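Local coordinates for protein 4-hydroxythreonine-4-phosphate dehydrogenase (Legionella pneumophila subsp. pneumophila, PDB 6XMY) that probably catalyses the NAD(P)-dependent oxidation of 4-(phosphooxy)-L-threonine, a step in pyridoxine 5'-phosphate biosynthesis, at residues E47-E52 against V86-L91; G23-L28 against S51-S56. All blocks are in the same frame, centred on the assembly; numbering follows the deposited sequence. Where two conformers were deposited one is given.

Contact 1: residues E47-E52 against V86-L91. With EDO (1,2-ethanediol), chain E; EDO (1,2-ethanediol), chain F.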
loop_
_atom_site.group_PDB
_atom_site.type_symbol
_atom_site.label_atom_id
_atom_site.label_comp_id
_atom_site.label_asym_id
_atom_site.label_seq_id
_atom_site.Cartn_x
_atom_site.Cartn_y
_atom_site.Cartn_z
ATOM N N GLU A 47 -3.262 23.653 -6.467
ATOM C CA GLU A 47 -2.732 25.010 -6.550
ATOM C C GLU A 47 -2.848 25.728 -5.215
ATOM O O GLU A 47 -1.910 26.410 -4.790
ATOM C CB GLU A 47 -3.450 25.805 -7.649
ATOM C CG GLU A 47 -3.113 25.309 -9.058
ATOM C CD GLU A 47 -4.044 25.835 -10.145
ATOM O OE1 GLU A 47 -5.134 26.341 -9.822
ATOM O OE2 GLU A 47 -3.685 25.711 -11.335
ATOM N N ALA A 48 -3.994 25.585 -4.541
ATOM C CA ALA A 48 -4.201 26.280 -3.271
ATOM C C ALA A 48 -3.311 25.706 -2.178
ATOM O O ALA A 48 -2.783 26.451 -1.346
ATOM C CB ALA A 48 -5.670 26.203 -2.854
ATOM N N ARG A 49 -3.136 24.382 -2.160
ATOM C CA ARG A 49 -2.254 23.771 -1.172
ATOM C C ARG A 49 -0.805 24.188 -1.404
ATOM O O ARG A 49 -0.077 24.468 -0.446
ATOM C CB ARG A 49 -2.431 22.251 -1.189
ATOM C CG ARG A 49 -1.706 21.489 -0.064
ATOM C CD ARG A 49 -2.265 21.813 1.341
ATOM N NE ARG A 49 -3.711 21.619 1.436
ATOM C CZ ARG A 49 -4.314 20.458 1.686
ATOM N NH1 ARG A 49 -3.597 19.346 1.867
ATOM N NH2 ARG A 49 -5.647 20.406 1.742
ATOM N N ALA A 50 -0.381 24.283 -2.672
ATOM C CA ALA A 50 0.964 24.770 -2.971
ATOM C C ALA A 50 1.154 26.193 -2.455
ATOM O O ALA A 50 2.197 26.530 -1.878
ATOM C CB ALA A 50 1.223 24.689 -4.481
ATOM N N SER A 51 0.152 27.046 -2.656
ATOM C CA SER A 51 0.227 28.403 -2.125
ATOM C C SER A 51 0.324 28.398 -0.605
ATOM O O SER A 51 1.116 29.151 -0.027
ATOM C CB SER A 51 -0.981 29.213 -2.585
ATOM O OG SER A 51 -0.915 29.460 -3.977
ATOM N N GLU A 52 -0.477 27.562 0.062
ATOM C CA GLU A 52 -0.423 27.500 1.519
ATOM C C GLU A 52 0.954 27.057 1.997
ATOM O O GLU A 52 1.431 27.517 3.046
ATOM C CB GLU A 52 -1.506 26.553 2.038
ATOM C CG GLU A 52 -1.601 26.530 3.562
ATOM C CD GLU A 52 -2.673 25.586 4.097
ATOM O OE1 GLU A 52 -3.286 24.847 3.304
ATOM O OE2 GLU A 52 -2.900 25.589 5.323
ATOM N N VAL A 86 -11.854 22.664 -0.363
ATOM C CA VAL A 86 -11.189 21.931 0.705
ATOM C C VAL A 86 -10.590 22.918 1.695
ATOM O O VAL A 86 -10.013 23.941 1.307
ATOM C CB VAL A 86 -10.102 21.012 0.110
ATOM C CG1 VAL A 86 -9.369 20.266 1.227
ATOM C CG2 VAL A 86 -10.706 20.027 -0.900
ATOM N N ILE A 87 -10.703 22.596 2.980
ATOM C CA ILE A 87 -10.032 23.323 4.048
ATOM C C ILE A 87 -9.037 22.355 4.670
ATOM O O ILE A 87 -9.418 21.254 5.080
ATOM C CB ILE A 87 -11.046 23.834 5.083
ATOM C CG1 ILE A 87 -11.998 24.841 4.424
ATOM C CG2 ILE A 87 -10.335 24.454 6.286
ATOM C CD1 ILE A 87 -13.243 25.106 5.239
ATOM N N SER A 88 -7.762 22.746 4.708
ATOM C CA SER A 88 -6.719 21.859 5.216
ATOM C C SER A 88 -7.055 21.350 6.608
ATOM O O SER A 88 -7.398 22.130 7.503
ATOM C CB SER A 88 -5.384 22.595 5.257
ATOM O OG SER A 88 -5.053 23.051 3.966
ATOM N N GLY A 89 -6.941 20.036 6.789
ATOM C CA GLY A 89 -7.172 19.413 8.079
ATOM C C GLY A 89 -8.621 19.166 8.431
ATOM O O GLY A 89 -8.890 18.546 9.468
ATOM N N GLU A 90 -9.564 19.621 7.610
ATOM C CA GLU A 90 -10.990 19.554 7.925
ATOM C C GLU A 90 -11.642 18.506 7.027
ATOM O O GLU A 90 -11.880 18.750 5.840
ATOM C CB GLU A 90 -11.631 20.926 7.739
ATOM C CG GLU A 90 -13.145 20.955 7.907
ATOM C CD GLU A 90 -13.603 20.908 9.357
ATOM O OE1 GLU A 90 -12.966 21.556 10.219
ATOM O OE2 GLU A 90 -14.610 20.222 9.635
ATOM N N LEU A 91 -11.931 17.337 7.591
ATOM C CA LEU A 91 -12.621 16.305 6.828
ATOM C C LEU A 91 -13.990 16.804 6.399
ATOM O O LEU A 91 -14.683 17.498 7.145
ATOM C CB LEU A 91 -12.806 15.055 7.683
ATOM C CG LEU A 91 -11.556 14.235 7.977
ATOM C CD1 LEU A 91 -11.885 13.141 8.982
ATOM C CD2 LEU A 91 -10.989 13.632 6.697
HETATM C C1 EDO E . -6.494 23.906 0.256
HETATM O O1 EDO E . -6.808 22.926 1.246
HETATM C C2 EDO E . -5.590 24.952 0.885
HETATM O O2 EDO E . -4.373 24.305 1.257
HETATM C C1 EDO F . -9.826 24.233 -3.391
HETATM O O1 EDO F . -10.433 23.018 -2.933
HETATM C C2 EDO F . -9.116 24.938 -2.239
HETATM O O2 EDO F . -10.056 25.368 -1.240
#

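Contact 2: residues G23-L28 against S51-S56. With EDO (1,2-ethanediol), chain E.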
loop_
_atom_site.group_PDB
_atom_site.type_symbol
_atom_site.label_atom_id
_atom_site.label_comp_id
_atom_site.label_asym_id
_atom_site.label_seq_id
_atom_site.Cartn_x
_atom_site.Cartn_y
_atom_site.Cartn_z
ATOM N N GLY A 23 -2.002 13.997 1.663
ATOM C CA GLY A 23 -1.862 13.431 0.335
ATOM C C GLY A 23 -1.517 14.467 -0.725
ATOM O O GLY A 23 -0.546 14.309 -1.476
ATOM N N PRO A 24 -2.314 15.542 -0.827
ATOM C CA PRO A 24 -1.953 16.609 -1.777
ATOM C C PRO A 24 -0.562 17.167 -1.527
ATOM O O PRO A 24 0.210 17.335 -2.482
ATOM C CB PRO A 24 -3.060 17.651 -1.562
ATOM C CG PRO A 24 -4.248 16.828 -1.144
ATOM C CD PRO A 24 -3.660 15.751 -0.251
ATOM N N ASP A 25 -0.213 17.419 -0.255
ATOM C CA ASP A 25 1.115 17.933 0.072
ATOM C C ASP A 25 2.197 17.005 -0.457
ATOM O O ASP A 25 3.216 17.464 -0.988
ATOM C CB ASP A 25 1.286 18.060 1.592
ATOM C CG ASP A 25 0.191 18.870 2.263
ATOM O OD1 ASP A 25 -0.994 18.701 1.927
ATOM O OD2 ASP A 25 0.513 19.653 3.185
ATOM N N LEU A 26 2.005 15.695 -0.287
ATOM C CA LEU A 26 3.003 14.728 -0.729
ATOM C C LEU A 26 3.123 14.702 -2.244
ATOM O O LEU A 26 4.225 14.536 -2.776
ATOM C CB LEU A 26 2.652 13.344 -0.187
ATOM C CG LEU A 26 2.748 13.251 1.340
ATOM C CD1 LEU A 26 2.198 11.924 1.847
ATOM C CD2 LEU A 26 4.194 13.449 1.770
ATOM N N CYS A 27 2.000 14.857 -2.951
ATOM C CA CYS A 27 2.065 14.927 -4.407
ATOM C C CYS A 27 2.815 16.172 -4.859
ATOM O O CYS A 27 3.596 16.122 -5.817
ATOM C CB CYS A 27 0.657 14.891 -4.993
ATOM S SG CYS A 27 -0.180 13.309 -4.727
ATOM N N LEU A 28 2.601 17.297 -4.168
ATOM C CA LEU A 28 3.316 18.519 -4.510
ATOM C C LEU A 28 4.814 18.354 -4.306
ATOM O O LEU A 28 5.607 18.934 -5.055
ATOM C CB LEU A 28 2.770 19.696 -3.700
ATOM C CG LEU A 28 1.303 20.042 -3.958
ATOM C CD1 LEU A 28 0.802 21.082 -2.970
ATOM C CD2 LEU A 28 1.088 20.534 -5.402
ATOM N N SER A 51 0.152 27.046 -2.656
ATOM C CA SER A 51 0.227 28.403 -2.125
ATOM C C SER A 51 0.324 28.398 -0.605
ATOM O O SER A 51 1.116 29.151 -0.027
ATOM C CB SER A 51 -0.981 29.213 -2.585
ATOM O OG SER A 51 -0.915 29.460 -3.977
ATOM N N GLU A 52 -0.477 27.562 0.062
ATOM C CA GLU A 52 -0.423 27.500 1.519
ATOM C C GLU A 52 0.954 27.057 1.997
ATOM O O GLU A 52 1.431 27.517 3.046
ATOM C CB GLU A 52 -1.506 26.553 2.038
ATOM C CG GLU A 52 -1.601 26.530 3.562
ATOM C CD GLU A 52 -2.673 25.586 4.097
ATOM O OE1 GLU A 52 -3.286 24.847 3.304
ATOM O OE2 GLU A 52 -2.900 25.589 5.323
ATOM N N LEU A 53 1.609 26.181 1.233
ATOM C CA LEU A 53 2.941 25.681 1.546
ATOM C C LEU A 53 4.051 26.592 1.049
ATOM O O LEU A 53 5.225 26.257 1.229
ATOM C CB LEU A 53 3.130 24.280 0.954
ATOM C CG LEU A 53 2.232 23.190 1.535
ATOM C CD1 LEU A 53 2.339 21.932 0.707
ATOM C CD2 LEU A 53 2.612 22.903 2.991
ATOM N N ASN A 54 3.708 27.719 0.417
ATOM C CA ASN A 54 4.691 28.659 -0.123
ATOM C C ASN A 54 5.588 28.014 -1.180
ATOM O O ASN A 54 6.771 28.353 -1.300
ATOM C CB ASN A 54 5.511 29.339 0.980
ATOM C CG ASN A 54 4.654 30.182 1.904
ATOM O OD1 ASN A 54 3.849 30.996 1.452
ATOM N ND2 ASN A 54 4.811 29.980 3.205
ATOM N N LEU A 55 5.026 27.088 -1.953
ATOM C CA LEU A 55 5.741 26.392 -3.013
ATOM C C LEU A 55 5.451 27.056 -4.348
ATOM O O LEU A 55 4.316 27.466 -4.613
ATOM C CB LEU A 55 5.281 24.935 -3.092
ATOM C CG LEU A 55 5.569 24.040 -1.888
ATOM C CD1 LEU A 55 4.950 22.661 -2.085
ATOM C CD2 LEU A 55 7.072 23.934 -1.639
ATOM N N SER A 56 6.482 27.164 -5.183
ATOM C CA SER A 56 6.353 27.702 -6.536
ATOM C C SER A 56 6.396 26.525 -7.507
ATOM O O SER A 56 7.464 25.976 -7.784
ATOM C CB SER A 56 7.465 28.705 -6.822
ATOM O OG SER A 56 7.361 29.841 -5.978
HETATM C C1 EDO E . -6.494 23.906 0.256
HETATM O O1 EDO E . -6.808 22.926 1.246
HETATM C C2 EDO E . -5.590 24.952 0.885
HETATM O O2 EDO E . -4.373 24.305 1.257
#

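Contact 1: residues E47-E52 against V86-L91
Arg-49 on the last turns of a helix faces Ser-88 in a loop, their CA atoms 8.0 Å apart, and Ser-88 occupies the second position of a type II beta turn from Ile-87 to Glu-90. The direct bond, in the conformer given, is Ser-88 OG to Glu-52 OE1, 2.6 Å, taken on the syn side of the carboxylate. Glu-52 gets there fully stretched, with CG anti to the backbone N (chi1 -175°) and the chain extended beyond it. Arg-49 instead bends at chi2 and chi3. Ser-88 OG lies over one face of its guanidinium, 3.2 Å from NE but badly angled for a bond, while Val-86 CG1 meets the edge in plane, 3.8 Å from NH2.

An ethanediol, probably from the crystallisation liquor, fills in between: its O1 takes a nearly straight bond from Arg-49 NH2 (2.8 Å, 167°), and its O2 accepts from NE at 2.8 Å.

Further along the guanidinium, NH1 pairs with Asp-25 and bonds Gly-21 O, and NH2 also reaches Pro-19 O. The contact thus joins the end of helix 43-52 to the loop between strand 74-79 and helix 96-111, with helix 23-29 packed against Arg-49.

Contact 2: residues G23-L28 against S51-S56
Leu-53 sets its CD1 methyl against the flank of Asp-25, 3.8 Å from OD2 and 4.1 Å from CB, the two side chains crossing at about a right angle. Its other methyl, CD2, is nearly as close to the same oxygen at 3.9 Å, so OD2 rests against both branches of the leucine fork. CD1 also meets Leu-28, whose own CD1 comes to 4.1 Å at an oblique crossing. One turn of helix 23-29 therefore offers Leu-53 two neighbours, a carboxylate and a methyl.

Leu-55 makes the second apolar touch. Its CD1 meets Leu-28 at the root of the side chain, CB, 4.0 Å away, whereas Leu-53 meets the same residue at its end. In Leu-28, CG stands anti to the carbonyl carbon (chi1 -63°), which carries the branched end to Leu-53 and leaves CB for Leu-55.

What brings both leucines to this side is the end of helix 43-52. Asn-54 takes positive phi and closes a Schellman motif, with its N bonded to Ser-51 O at 3.0 Å; the chain turns there, and Leu-53 and Leu-55, just before and just after Asn-54, both point at helix 23-29.

Asp-25 lies in the first turn of its helix, where the helix end would probably favour a negative charge. Its carboxylate is shared out: OD1 forms a salt bridge with Arg-49, and OD2 accepts from the backbone N of Gly-307. Leu-28 packs further on Ala-50 and Ile-57.

No hydrogen bond links 23-28 to 51-56. The segments are held by leucine packing, and the backbone N-H partner that OD2 has in Gly-307 probably lowers the cost of lying against the Leu-53 methyls.

Overall arrangement
Contact 1 and contact 2 are built on the same helix end: both draw on 43-52, share Ser-51 and Glu-52, and have centres about 8 Å apart. Arg-49 of contact 1 ties them together through its salt bridge from NH1 to Asp-25 OD1 of contact 2, 2.7 Å long. Packing adds to this, with Leu-28 CD1 3.4 Å from Ala-50 N, and Ala-50 O probably accepts from Leu-55 N at 2.9 Å, within the helix-ending turn. Contact 1 is mostly polar and contact 2 mostly apolar. Neither reaches the cofactor: the side chain of Asp-25 is about 9 Å from the bound NAD, that of Arg-49 about 12 Å.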